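Local atomic coordinates of Xaa-Pro dipeptidase (Mycobacterium tuberculosis, PDB entry 5E2C), a protein that is probably a metal-dependent exopeptidase removing N-terminal residues from peptides, represented here by its creatinase/prolidase-type N-terminal domain alone, without the peptidase M24 domain. Residues L8-A13 with V43-R48; A85-G91 with K115-L119; F34-A40 with L52-Y58; G78-G83 with A107-L112; I26-L31 with V126-R130. One frame throughout, in Å; residues are numbered along the deposited sequence.

Contact 1. Residues L8-A13 with V43-R48; sequences LKAQIA and VFADER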
# COMPACT_ATOMS: atom_id res chain seq x y z
N LEU A 8 -18.49 3.26 -15.22
CA LEU A 8 -17.12 3.58 -14.83
C LEU A 8 -16.40 4.39 -15.91
O LEU A 8 -15.73 5.37 -15.59
CB LEU A 8 -16.31 2.33 -14.49
CG LEU A 8 -14.88 2.58 -14.02
CD1 LEU A 8 -14.88 3.42 -12.76
CD2 LEU A 8 -14.15 1.26 -13.80
N LYS A 9 -16.57 4.01 -17.17
CA LYS A 9 -15.93 4.75 -18.26
C LYS A 9 -16.30 6.23 -18.23
O LYS A 9 -15.44 7.08 -18.42
CB LYS A 9 -16.28 4.17 -19.62
CG LYS A 9 -15.70 2.79 -19.83
CD LYS A 9 -15.94 2.31 -21.25
CE LYS A 9 -15.32 0.94 -21.45
NZ LYS A 9 -15.15 0.63 -22.88
N ALA A 10 -17.56 6.52 -17.96
CA ALA A 10 -17.99 7.91 -17.87
C ALA A 10 -17.26 8.64 -16.75
O ALA A 10 -16.86 9.80 -16.90
CB ALA A 10 -19.50 7.99 -17.66
N GLN A 11 -17.08 7.98 -15.61
CA GLN A 11 -16.38 8.60 -14.49
C GLN A 11 -14.87 8.73 -14.75
O GLN A 11 -14.25 9.72 -14.36
CB GLN A 11 -16.63 7.84 -13.19
CG GLN A 11 -16.21 8.66 -11.98
CD GLN A 11 -16.89 10.02 -11.97
OE1 GLN A 11 -18.11 10.11 -11.97
NE2 GLN A 11 -16.08 11.10 -12.01
N ILE A 12 -14.29 7.73 -15.42
CA ILE A 12 -12.90 7.79 -15.80
C ILE A 12 -12.69 9.05 -16.65
O ILE A 12 -11.79 9.86 -16.39
CB ILE A 12 -12.48 6.50 -16.56
CG1 ILE A 12 -12.52 5.30 -15.61
CG2 ILE A 12 -11.09 6.61 -17.16
CD1 ILE A 12 -12.25 3.97 -16.29
N ALA A 13 -13.55 9.24 -17.64
CA ALA A 13 -13.41 10.37 -18.56
C ALA A 13 -13.63 11.69 -17.82
O ALA A 13 -12.89 12.66 -18.04
CB ALA A 13 -14.38 10.23 -19.72
N VAL A 43 -9.63 -0.89 -17.23
CA VAL A 43 -10.78 -0.39 -17.96
C VAL A 43 -10.39 0.90 -18.66
O VAL A 43 -9.81 1.79 -18.02
CB VAL A 43 -11.96 -0.10 -17.00
CG1 VAL A 43 -13.15 0.46 -17.75
CG2 VAL A 43 -12.35 -1.37 -16.27
N PHE A 44 -10.70 0.98 -19.97
CA PHE A 44 -10.38 2.16 -20.78
C PHE A 44 -11.53 3.16 -20.80
O PHE A 44 -12.68 2.77 -20.69
CB PHE A 44 -10.05 1.77 -22.22
CG PHE A 44 -8.85 0.86 -22.36
CD1 PHE A 44 -9.01 -0.51 -22.33
CD2 PHE A 44 -7.56 1.38 -22.53
CE1 PHE A 44 -7.92 -1.36 -22.47
CE2 PHE A 44 -6.47 0.53 -22.67
CZ PHE A 44 -6.65 -0.84 -22.64
N ALA A 45 -11.20 4.44 -20.98
CA ALA A 45 -12.24 5.47 -21.05
C ALA A 45 -13.03 5.34 -22.36
O ALA A 45 -14.24 5.59 -22.41
CB ALA A 45 -11.64 6.86 -20.92
N ASP A 46 -12.34 4.93 -23.42
CA ASP A 46 -12.96 4.89 -24.74
C ASP A 46 -13.60 3.52 -24.99
O ASP A 46 -13.87 2.78 -24.04
CB ASP A 46 -11.97 5.35 -25.83
CG ASP A 46 -10.85 4.36 -26.10
OD1 ASP A 46 -10.81 3.26 -25.50
OD2 ASP A 46 -9.97 4.70 -26.93
N GLU A 47 -13.86 3.18 -26.25
CA GLU A 47 -14.62 1.97 -26.57
C GLU A 47 -13.85 0.66 -26.42
O GLU A 47 -14.44 -0.40 -26.58
CB GLU A 47 -15.23 2.08 -27.98
CG GLU A 47 -16.35 3.11 -28.08
CD GLU A 47 -17.55 2.75 -27.20
OE1 GLU A 47 -18.05 1.62 -27.31
OE2 GLU A 47 -17.98 3.62 -26.40
N ARG A 48 -12.56 0.72 -26.10
CA ARG A 48 -11.77 -0.51 -25.95
C ARG A 48 -12.28 -1.33 -24.77
O ARG A 48 -12.69 -0.79 -23.76
CB ARG A 48 -10.29 -0.19 -25.76
CG ARG A 48 -9.60 0.30 -27.02
CD ARG A 48 -8.19 0.79 -26.76
NE ARG A 48 -8.15 2.07 -26.06
CZ ARG A 48 -7.04 2.78 -25.83
NH1 ARG A 48 -5.87 2.36 -26.28
NH2 ARG A 48 -7.12 3.93 -25.17
O HOH W 1 -15.54 7.54 -21.37
O HOH W 2 -15.94 -1.65 -24.29
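The ammonium group of Lys9 reaches from helix 3-14 into the turn that follows strand 40-44, where Lys9 NZ donates hydrogen bonds to Asp46 O at 2.8 Å and Arg48 O at 3.0 Å. A water that accepts from Lys9 NZ (2.8 Å) lies 3.0 Å from Glu47 O and can bridge to it, so the amine reaches two carbonyls directly and probably a third through water. The turn has its own brace: Asp46 OD1 accepts from Arg48 N (3.1 Å) in an Asx turn and forms a salt bridge with Arg48 NE (3.0 Å), while Arg48 NH1 bonds to Ala88 O. A second water donates to Ala45 O (2.6 Å) and, weakly, to Lys9 O (3.0 Å). Inward, Leu8 CD2 meets Val43 CG2 (4.0 Å), Ile12 CD1 meets Val43 CG1 (3.9 Å) and Ile12 CG2 meets Ala45 CB (3.8 Å), packing the helix on the sheet beside Met20 and Ile22 of strand 19-22. A lysine bound to main-chain oxygens thus ties helix to turn, with no salt bridge across the interface.

Contact 2. Residues A85-G91 with K115-L119; sequences AGEAGVG and KNTEL
Helix 77-87 ends within 85-91 in a Schellman motif: Val90 N bonds to Ala85 O (3.2 Å) and Gly89 N to Gly86 O (3.1 Å), with Gly89 as C-prime residue at phi/psi 73/24°. Val90 (-67/122°) is extended, Gly91 (-75/-49°) turns back to helical angles, and strand 92-95 follows. In 115-119, Asn116 (-98/64°) centres an inverse gamma turn just before strand 118-121. The CA atoms lie 5.8 Å apart for Gly86 and Lys115, and 4.5 Å for Gly91 and Thr117. Glu118 N donates to Gly91 O (2.8 Å, 172°), leading into the parallel pairing of strands 92-95 and 118-121, a beta-alpha-beta crossover through helix 102-111. Thr117, chi1 m, donates from OG1 to Val90 O (2.7 Å), and a water donates to Thr117 OG1 (2.9 Å) and Gly86 O (2.8 Å). Gly86 CA lies 3.5 Å from Thr117 OG1; an ideal CB would sit tightly, 3.2 Å from Lys115 CG. Lys115, chi1 and chi2 both m, passes over the helix end with CD 4.0 Å from Gly86 O.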
# COMPACT_ATOMS: atom_id res chain seq x y z
N ALA A 85 -1.43 -0.94 -20.51
CA ALA A 85 -1.92 0.43 -20.64
C ALA A 85 -0.88 1.29 -21.37
O ALA A 85 -1.24 2.06 -22.26
CB ALA A 85 -2.24 1.03 -19.27
N GLY A 86 0.39 1.13 -21.03
CA GLY A 86 1.45 1.93 -21.67
C GLY A 86 1.57 1.62 -23.16
O GLY A 86 1.71 2.53 -23.99
N GLU A 87 1.48 0.34 -23.49
CA GLU A 87 1.52 -0.14 -24.88
C GLU A 87 0.29 0.31 -25.67
O GLU A 87 0.38 0.50 -26.87
CB GLU A 87 1.58 -1.66 -24.91
CG GLU A 87 2.91 -2.23 -24.45
CD GLU A 87 2.87 -3.71 -24.16
OE1 GLU A 87 1.79 -4.34 -24.29
OE2 GLU A 87 3.93 -4.25 -23.78
N ALA A 88 -0.85 0.47 -25.00
CA ALA A 88 -2.07 1.02 -25.61
C ALA A 88 -2.10 2.56 -25.72
O ALA A 88 -3.12 3.11 -26.09
CB ALA A 88 -3.29 0.52 -24.85
N GLY A 89 -1.02 3.24 -25.36
CA GLY A 89 -0.94 4.70 -25.49
C GLY A 89 -1.76 5.51 -24.50
O GLY A 89 -2.08 6.66 -24.74
N VAL A 90 -2.07 4.92 -23.36
CA VAL A 90 -2.83 5.59 -22.32
C VAL A 90 -2.02 6.75 -21.73
O VAL A 90 -0.94 6.53 -21.25
CB VAL A 90 -3.22 4.55 -21.23
CG1 VAL A 90 -3.73 5.20 -19.96
CG2 VAL A 90 -4.25 3.61 -21.80
N GLY A 91 -2.55 7.97 -21.79
CA GLY A 91 -1.83 9.13 -21.26
C GLY A 91 -1.84 9.22 -19.74
O GLY A 91 -0.80 9.43 -19.11
N LYS A 115 7.42 5.10 -21.65
CA LYS A 115 6.09 5.35 -22.21
C LYS A 115 5.64 6.66 -21.62
O LYS A 115 6.06 7.04 -20.53
CB LYS A 115 5.10 4.26 -21.79
CG LYS A 115 5.47 2.85 -22.20
CD LYS A 115 5.68 2.75 -23.70
CE LYS A 115 5.52 1.32 -24.20
NZ LYS A 115 6.21 0.33 -23.34
N ASN A 116 4.77 7.36 -22.32
CA ASN A 116 4.29 8.63 -21.81
C ASN A 116 2.94 8.39 -21.15
O ASN A 116 1.89 8.85 -21.61
CB ASN A 116 4.27 9.68 -22.91
CG ASN A 116 5.68 10.04 -23.38
OD1 ASN A 116 6.50 10.52 -22.59
ND2 ASN A 116 5.97 9.79 -24.65
N THR A 117 2.99 7.59 -20.09
CA THR A 117 1.81 7.26 -19.28
C THR A 117 2.09 7.73 -17.87
O THR A 117 3.09 7.31 -17.29
CB THR A 117 1.56 5.75 -19.25
OG1 THR A 117 1.36 5.26 -20.58
CG2 THR A 117 0.34 5.42 -18.39
N GLU A 118 1.23 8.58 -17.33
CA GLU A 118 1.34 9.06 -15.96
C GLU A 118 0.39 8.25 -15.07
O GLU A 118 -0.79 8.07 -15.42
CB GLU A 118 0.97 10.55 -15.87
CG GLU A 118 1.05 11.15 -14.46
CD GLU A 118 0.37 12.52 -14.33
OE1 GLU A 118 -0.09 13.09 -15.34
OE2 GLU A 118 0.28 13.04 -13.19
N LEU A 119 0.88 7.80 -13.92
CA LEU A 119 0.05 7.12 -12.94
C LEU A 119 -0.61 8.16 -12.06
O LEU A 119 0.09 8.98 -11.44
CB LEU A 119 0.89 6.17 -12.09
CG LEU A 119 1.32 4.92 -12.87
CD1 LEU A 119 2.59 4.32 -12.28
CD2 LEU A 119 0.18 3.90 -12.88
O HOH W 3 1.93 5.25 -23.47
O HOH W 4 0.38 8.77 -24.01
O HOH W 5 0.91 11.38 -19.94

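Contact 3. Residues F34-A40 with L52-Y58; sequences FSGSNGA and LATDGRY
Phe34 points its CA-to-CB bond toward 52-58 (chi1 t); CB lies 3.9 Å from Leu52 CD2, and the ring edge faces the Tyr58 ring in an offset edge-to-face pair, centroids 5.8 Å apart and planes at 84°. Gly36 (-64/154°) lies over the Tyr58 face, its CA 4.0 Å from the ring centroid in a CH-pi contact; a CB would collide with Phe34 CZ. Ser37 OG (chi1 p) and Tyr58 OH (chi1 m) share a hydrogen bond of 2.7 Å. Asn38 (-134/127°, chi1 t) accepts at O from Thr54 OG1 (2.6 Å), and its ND2 donates to Asp55 OD2 (2.9 Å). The other carboxylate oxygen, Asp55 OD1, accepts from Arg57 N (3.1 Å, an Asx turn) and from Arg57 NE (2.8 Å, a salt bridge). Gly39, fully extended (-179/154°), brings CA within 3.2 Å of Ala53 O. Ala40 forms an antiparallel hydrogen-bonded pair with Ala53, N to O 2.9 Å both ways, CA atoms 5.3 Å apart. This is the open end of the beta hairpin 40-44/51-54, where the entering loop meets the turn leading into helix 59-65.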
# COMPACT_ATOMS: atom_id res chain seq x y z
N PHE A 34 -15.55 -11.54 -11.30
CA PHE A 34 -14.46 -12.44 -10.90
C PHE A 34 -14.17 -12.30 -9.41
O PHE A 34 -13.94 -11.19 -8.93
CB PHE A 34 -13.20 -12.14 -11.71
CG PHE A 34 -12.02 -12.96 -11.31
CD1 PHE A 34 -12.02 -14.33 -11.51
CD2 PHE A 34 -10.93 -12.38 -10.70
CE1 PHE A 34 -10.93 -15.10 -11.16
CE2 PHE A 34 -9.83 -13.14 -10.33
CZ PHE A 34 -9.83 -14.51 -10.56
N SER A 35 -14.16 -13.43 -8.70
CA SER A 35 -14.07 -13.46 -7.24
C SER A 35 -12.78 -14.11 -6.70
O SER A 35 -12.67 -14.37 -5.50
CB SER A 35 -15.29 -14.19 -6.66
OG SER A 35 -15.29 -15.55 -7.05
N GLY A 36 -11.81 -14.38 -7.58
CA GLY A 36 -10.54 -14.93 -7.15
C GLY A 36 -9.76 -13.99 -6.25
O GLY A 36 -9.91 -12.76 -6.32
N SER A 37 -8.90 -14.57 -5.41
CA SER A 37 -8.18 -13.82 -4.39
C SER A 37 -7.01 -13.02 -4.95
O SER A 37 -6.38 -12.26 -4.22
CB SER A 37 -7.64 -14.78 -3.34
OG SER A 37 -6.53 -15.47 -3.86
N ASN A 38 -6.67 -13.23 -6.21
CA ASN A 38 -5.71 -12.38 -6.88
C ASN A 38 -6.22 -12.00 -8.26
O ASN A 38 -6.59 -12.85 -9.06
CB ASN A 38 -4.36 -13.08 -7.02
CG ASN A 38 -3.29 -12.16 -7.59
OD1 ASN A 38 -3.19 -10.98 -7.22
ND2 ASN A 38 -2.53 -12.68 -8.51
N GLY A 39 -6.25 -10.71 -8.53
CA GLY A 39 -6.82 -10.24 -9.77
C GLY A 39 -6.72 -8.74 -9.89
O GLY A 39 -6.66 -8.03 -8.89
N ALA A 40 -6.69 -8.27 -11.13
CA ALA A 40 -6.71 -6.85 -11.40
C ALA A 40 -7.43 -6.65 -12.73
O ALA A 40 -7.54 -7.57 -13.53
CB ALA A 40 -5.29 -6.29 -11.45
N LEU A 52 -8.90 -8.41 -17.89
CA LEU A 52 -8.74 -8.99 -16.55
C LEU A 52 -7.41 -9.73 -16.51
O LEU A 52 -7.05 -10.38 -17.48
CB LEU A 52 -9.89 -9.96 -16.26
CG LEU A 52 -9.90 -10.65 -14.90
CD1 LEU A 52 -10.24 -9.67 -13.80
CD2 LEU A 52 -10.95 -11.76 -14.93
N ALA A 53 -6.67 -9.59 -15.42
CA ALA A 53 -5.47 -10.38 -15.19
C ALA A 53 -5.58 -11.11 -13.86
O ALA A 53 -6.01 -10.54 -12.83
CB ALA A 53 -4.22 -9.51 -15.21
N THR A 54 -5.20 -12.38 -13.89
CA THR A 54 -5.11 -13.19 -12.68
C THR A 54 -3.98 -14.19 -12.85
O THR A 54 -3.29 -14.17 -13.85
CB THR A 54 -6.45 -13.88 -12.35
OG1 THR A 54 -6.36 -14.53 -11.08
CG2 THR A 54 -6.82 -14.90 -13.41
N ASP A 55 -3.75 -15.02 -11.85
CA ASP A 55 -2.68 -16.02 -11.98
C ASP A 55 -3.26 -17.40 -12.33
O ASP A 55 -4.48 -17.58 -12.41
CB ASP A 55 -1.81 -16.03 -10.73
CG ASP A 55 -2.57 -16.41 -9.47
OD1 ASP A 55 -2.92 -17.58 -9.35
OD2 ASP A 55 -2.78 -15.55 -8.59
N GLY A 56 -2.38 -18.35 -12.58
CA GLY A 56 -2.77 -19.68 -13.08
C GLY A 56 -3.74 -20.47 -12.21
O GLY A 56 -4.46 -21.32 -12.72
N ARG A 57 -3.78 -20.17 -10.91
CA ARG A 57 -4.70 -20.85 -9.98
C ARG A 57 -6.15 -20.62 -10.42
O ARG A 57 -7.03 -21.44 -10.17
CB ARG A 57 -4.51 -20.34 -8.54
CG ARG A 57 -3.14 -20.58 -7.90
CD ARG A 57 -3.01 -19.86 -6.54
NE ARG A 57 -3.06 -18.41 -6.64
CZ ARG A 57 -3.14 -17.57 -5.61
NH1 ARG A 57 -3.19 -18.01 -4.36
NH2 ARG A 57 -3.17 -16.26 -5.83
N TYR A 58 -6.38 -19.50 -11.10
CA TYR A 58 -7.72 -19.02 -11.39
C TYR A 58 -8.11 -19.00 -12.87
O TYR A 58 -9.11 -18.36 -13.25
CB TYR A 58 -7.85 -17.61 -10.83
CG TYR A 58 -7.78 -17.59 -9.33
CD1 TYR A 58 -8.75 -18.22 -8.57
CD2 TYR A 58 -6.74 -16.95 -8.66
CE1 TYR A 58 -8.70 -18.20 -7.20
CE2 TYR A 58 -6.67 -16.94 -7.28
CZ TYR A 58 -7.65 -17.58 -6.56
OH TYR A 58 -7.60 -17.56 -5.20
O HOH W 6 -3.55 -14.43 -3.52

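Contact 4. Residues G78-G83 with A107-L112; sequences GRYLAG and ALAGAL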
# COMPACT_ATOMS: atom_id res chain seq x y z
N GLY A 78 -1.09 -6.51 -11.57
CA GLY A 78 -1.17 -5.06 -11.68
C GLY A 78 -0.12 -4.54 -12.63
O GLY A 78 -0.40 -3.76 -13.55
N ARG A 79 1.10 -4.99 -12.42
CA ARG A 79 2.21 -4.62 -13.26
C ARG A 79 1.97 -4.96 -14.73
O ARG A 79 2.21 -4.16 -15.63
CB ARG A 79 3.45 -5.33 -12.74
CG ARG A 79 4.71 -4.87 -13.38
CD ARG A 79 5.79 -5.92 -13.24
NE ARG A 79 6.91 -5.47 -14.02
CZ ARG A 79 7.02 -5.60 -15.34
NH1 ARG A 79 6.09 -6.23 -16.06
NH2 ARG A 79 8.09 -5.10 -15.94
N TYR A 80 1.49 -6.18 -14.98
CA TYR A 80 1.15 -6.57 -16.33
C TYR A 80 0.17 -5.61 -16.99
O TYR A 80 0.38 -5.17 -18.12
CB TYR A 80 0.57 -7.99 -16.34
CG TYR A 80 0.07 -8.33 -17.71
CD1 TYR A 80 0.96 -8.72 -18.71
CD2 TYR A 80 -1.27 -8.22 -18.02
CE1 TYR A 80 0.51 -8.99 -19.98
CE2 TYR A 80 -1.73 -8.51 -19.29
CZ TYR A 80 -0.83 -8.90 -20.26
OH TYR A 80 -1.26 -9.18 -21.53
N LEU A 81 -0.90 -5.27 -16.26
CA LEU A 81 -1.91 -4.38 -16.80
C LEU A 81 -1.44 -2.94 -17.01
O LEU A 81 -1.80 -2.32 -18.01
CB LEU A 81 -3.19 -4.42 -15.97
CG LEU A 81 -3.93 -5.75 -16.08
CD1 LEU A 81 -5.13 -5.78 -15.14
CD2 LEU A 81 -4.37 -6.07 -17.50
N ALA A 82 -0.61 -2.44 -16.10
CA ALA A 82 0.00 -1.13 -16.32
C ALA A 82 0.84 -1.17 -17.61
O ALA A 82 0.79 -0.23 -18.40
CB ALA A 82 0.84 -0.70 -15.14
N GLY A 83 1.58 -2.25 -17.83
CA GLY A 83 2.36 -2.38 -19.05
C GLY A 83 1.49 -2.39 -20.30
O GLY A 83 1.81 -1.75 -21.30
N ALA A 107 6.67 -0.88 -9.08
CA ALA A 107 6.57 -1.89 -10.15
C ALA A 107 5.71 -1.41 -11.32
O ALA A 107 6.08 -1.63 -12.49
CB ALA A 107 6.03 -3.21 -9.63
N LEU A 108 4.57 -0.79 -11.01
CA LEU A 108 3.70 -0.22 -12.05
C LEU A 108 4.49 0.78 -12.87
O LEU A 108 4.43 0.76 -14.10
CB LEU A 108 2.47 0.49 -11.46
CG LEU A 108 1.52 -0.35 -10.57
CD1 LEU A 108 0.29 0.46 -10.22
CD2 LEU A 108 1.13 -1.64 -11.27
N ALA A 109 5.24 1.66 -12.18
CA ALA A 109 6.02 2.71 -12.84
C ALA A 109 7.10 2.10 -13.72
O ALA A 109 7.34 2.58 -14.82
CB ALA A 109 6.65 3.65 -11.82
N GLY A 110 7.72 1.03 -13.25
CA GLY A 110 8.74 0.29 -14.01
C GLY A 110 8.18 -0.28 -15.30
O GLY A 110 8.84 -0.26 -16.35
N ALA A 111 6.95 -0.77 -15.25
CA ALA A 111 6.31 -1.32 -16.45
C ALA A 111 6.00 -0.24 -17.48
O ALA A 111 5.75 -0.56 -18.64
CB ALA A 111 5.03 -2.06 -16.07
N LEU A 112 6.02 1.03 -17.07
CA LEU A 112 5.72 2.14 -17.94
C LEU A 112 6.97 2.93 -18.35
O LEU A 112 6.86 3.97 -18.99
CB LEU A 112 4.73 3.09 -17.24
CG LEU A 112 3.33 2.50 -17.00
CD1 LEU A 112 2.52 3.43 -16.11
CD2 LEU A 112 2.61 2.25 -18.31
O HOH W 7 7.98 -3.35 -13.09
O HOH W 8 4.32 -0.20 -21.15
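Van der Waals packing of small residues dominates this helix pair. The segment axes of 78-83 and 107-111 run in roughly the same direction, crossing at -32° and approaching to 8.0 Å. The backbones lie close, with CA atoms 4.8 Å apart both for Arg79 with Leu108 and for Gly83 with Ala111. Ala82 CB points into the interface and touches Leu108 CD2 at 4.0 Å, while Ala111 CB lies 3.5 Å from Arg79 O. The two leucines fill the space beneath: Leu108 CD2 is 3.4 Å from Gly78 C, and Leu112 CD2 is 3.1 Å from Ala82 O. Both also pack on Leu119 of strand 118-121, which seats the pair on the sheet.

At the outer border, the aliphatic part of Arg79 lies against one turn of the neighbouring helix, with CG 3.9 Å from Ala111 CB, and one guanidinium face lies over that methyl.

Polar links run through water. One water accepts from Arg79 NE (2.6 Å) and donates to Ala107 O (2.6 Å); another donates to both Gly83 O (3.0 Å) and Ala111 O (2.9 Å). With no direct hydrogen bond between the segments, their association relies on close shape fit, edged by solvent bridges.

Contact 5. Residues I26-L31 with V126-R130; sequences INVRYL and VESLR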
# COMPACT_ATOMS: atom_id res chain seq x y z
N ILE A 26 -12.71 -6.10 -4.09
CA ILE A 26 -14.13 -5.76 -4.02
C ILE A 26 -14.53 -5.07 -5.32
O ILE A 26 -15.56 -5.37 -5.90
CB ILE A 26 -14.45 -4.85 -2.81
CG1 ILE A 26 -14.19 -5.60 -1.50
CG2 ILE A 26 -15.90 -4.38 -2.86
CD1 ILE A 26 -14.24 -4.71 -0.27
N ASN A 27 -13.71 -4.15 -5.79
CA ASN A 27 -14.02 -3.43 -7.02
C ASN A 27 -13.84 -4.26 -8.28
O ASN A 27 -14.57 -4.09 -9.27
CB ASN A 27 -13.19 -2.15 -7.07
CG ASN A 27 -13.63 -1.17 -6.01
OD1 ASN A 27 -14.76 -1.25 -5.49
ND2 ASN A 27 -12.75 -0.24 -5.68
N VAL A 28 -12.84 -5.14 -8.27
CA VAL A 28 -12.63 -6.05 -9.39
C VAL A 28 -13.88 -6.94 -9.53
O VAL A 28 -14.43 -7.08 -10.62
CB VAL A 28 -11.38 -6.93 -9.19
CG1 VAL A 28 -11.31 -8.03 -10.23
CG2 VAL A 28 -10.10 -6.10 -9.25
N ARG A 29 -14.33 -7.50 -8.41
CA ARG A 29 -15.51 -8.34 -8.40
C ARG A 29 -16.75 -7.58 -8.90
O ARG A 29 -17.52 -8.10 -9.72
CB ARG A 29 -15.75 -8.89 -6.99
CG ARG A 29 -16.77 -10.01 -6.91
CD ARG A 29 -16.79 -10.65 -5.53
NE ARG A 29 -17.28 -9.73 -4.51
CZ ARG A 29 -16.56 -9.25 -3.50
NH1 ARG A 29 -15.28 -9.59 -3.35
NH2 ARG A 29 -17.11 -8.42 -2.63
N TYR A 30 -16.93 -6.35 -8.42
CA TYR A 30 -18.08 -5.52 -8.81
C TYR A 30 -18.14 -5.31 -10.32
O TYR A 30 -19.21 -5.42 -10.94
CB TYR A 30 -18.01 -4.17 -8.08
CG TYR A 30 -19.14 -3.25 -8.41
CD1 TYR A 30 -20.41 -3.48 -7.91
CD2 TYR A 30 -18.94 -2.15 -9.23
CE1 TYR A 30 -21.46 -2.64 -8.22
CE2 TYR A 30 -19.99 -1.28 -9.54
CZ TYR A 30 -21.24 -1.54 -9.03
OH TYR A 30 -22.28 -0.70 -9.34
N LEU A 31 -16.97 -5.05 -10.92
CA LEU A 31 -16.89 -4.73 -12.32
C LEU A 31 -16.81 -5.90 -13.28
O LEU A 31 -17.06 -5.72 -14.46
CB LEU A 31 -15.65 -3.83 -12.57
CG LEU A 31 -15.71 -2.49 -11.85
CD1 LEU A 31 -14.33 -1.85 -11.86
CD2 LEU A 31 -16.73 -1.57 -12.49
N VAL A 126 -14.41 3.85 -8.47
CA VAL A 126 -15.37 2.75 -8.57
C VAL A 126 -16.48 2.91 -7.53
O VAL A 126 -17.65 2.67 -7.83
CB VAL A 126 -14.70 1.39 -8.41
CG1 VAL A 126 -15.73 0.29 -8.60
CG2 VAL A 126 -13.52 1.25 -9.36
N GLU A 127 -16.11 3.31 -6.32
CA GLU A 127 -17.05 3.53 -5.23
C GLU A 127 -18.12 4.53 -5.64
O GLU A 127 -19.28 4.40 -5.23
CB GLU A 127 -16.32 4.04 -3.97
CG GLU A 127 -15.48 2.98 -3.25
CD GLU A 127 -14.15 2.64 -3.93
OE1 GLU A 127 -13.78 3.28 -4.94
OE2 GLU A 127 -13.45 1.75 -3.42
N SER A 128 -17.75 5.53 -6.45
CA SER A 128 -18.69 6.57 -6.89
C SER A 128 -19.92 6.00 -7.62
O SER A 128 -20.92 6.69 -7.77
CB SER A 128 -17.99 7.60 -7.78
OG SER A 128 -17.75 7.09 -9.08
N LEU A 129 -19.81 4.76 -8.10
CA LEU A 129 -20.89 4.11 -8.82
C LEU A 129 -21.96 3.46 -7.92
O LEU A 129 -23.06 3.17 -8.38
CB LEU A 129 -20.31 3.04 -9.76
CG LEU A 129 -19.15 3.42 -10.68
CD1 LEU A 129 -18.66 2.19 -11.42
CD2 LEU A 129 -19.51 4.52 -11.66
N ARG A 130 -21.63 3.23 -6.66
CA ARG A 130 -22.55 2.56 -5.73
C ARG A 130 -23.59 3.53 -5.18
O ARG A 130 -23.61 4.72 -5.53
CB ARG A 130 -21.74 1.89 -4.62
CG ARG A 130 -20.97 0.68 -5.12
CD ARG A 130 -19.67 0.43 -4.38
NE ARG A 130 -18.95 -0.66 -5.02
CZ ARG A 130 -17.68 -0.98 -4.81
NH1 ARG A 130 -16.92 -0.30 -3.95
NH2 ARG A 130 -17.15 -2.01 -5.46
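Asn27, with chi1 in the m well, directs its amide from helix 25-32 to the 3-10 turn 127-129 that follows strand 118-121, near the C-terminal end of the chain. Asn27 ND2 donates to Glu127 OE2 (3.1 Å, 175°) and also bonds to Glu96, so it joins two carboxylates. Glu127 reaches it by folding back, chi1 m and chi2 p, although its CA-to-CB bond points away. In the conformer given, Arg130 reaches across to the helix, with chi2 at 149°, between wells; its NH2 and NH1 make weak hydrogen bonds to Asn27 OD1 at 2.5 and 2.8 Å. The same guanidinium lies over the face of Tyr30 (chi1 t), Arg130 CZ 4.9 Å from the ring centroid and 23° off its normal, a cation-pi contact. Leu129 CD1 touches the ring edge at Tyr30 CE2 (4.2 Å). Leu31 (chi1 m) sets CD1 4.1 Å from Val126 CG2, beside Ile22 and Leu8. Apolar contacts thus adjoin a polar cluster in which one asparagine serves both acidic and basic partners, joining the C-terminal turn to helix 25-32.

Overall arrangement
From the N terminus, helix 3-14 is joined by contact 1 to the end of strand 40-44. Before that loop closes, 26-31 opens contact 5, which closes last, at 126-130, and 34-40 opens contact 3, which closes at 52-58; both therefore cross contact 1, and contacts 1 and 3 meet neighbouring strands of one mixed sheet. Contact 4 then opens on helix 77-87 and contact 2 at that helix's end; they close in the same order, on helix 102-111 and at strand 118-121, so they also cross, and they touch through Leu112. Contact 5 encloses contacts 2, 3 and 4 and meets contact 1 at Leu8. Leu81 packs contact 4's helix against Ala40 and Ala53 of contact 3, while Arg48 links contact 1 to Ala88 of contact 2.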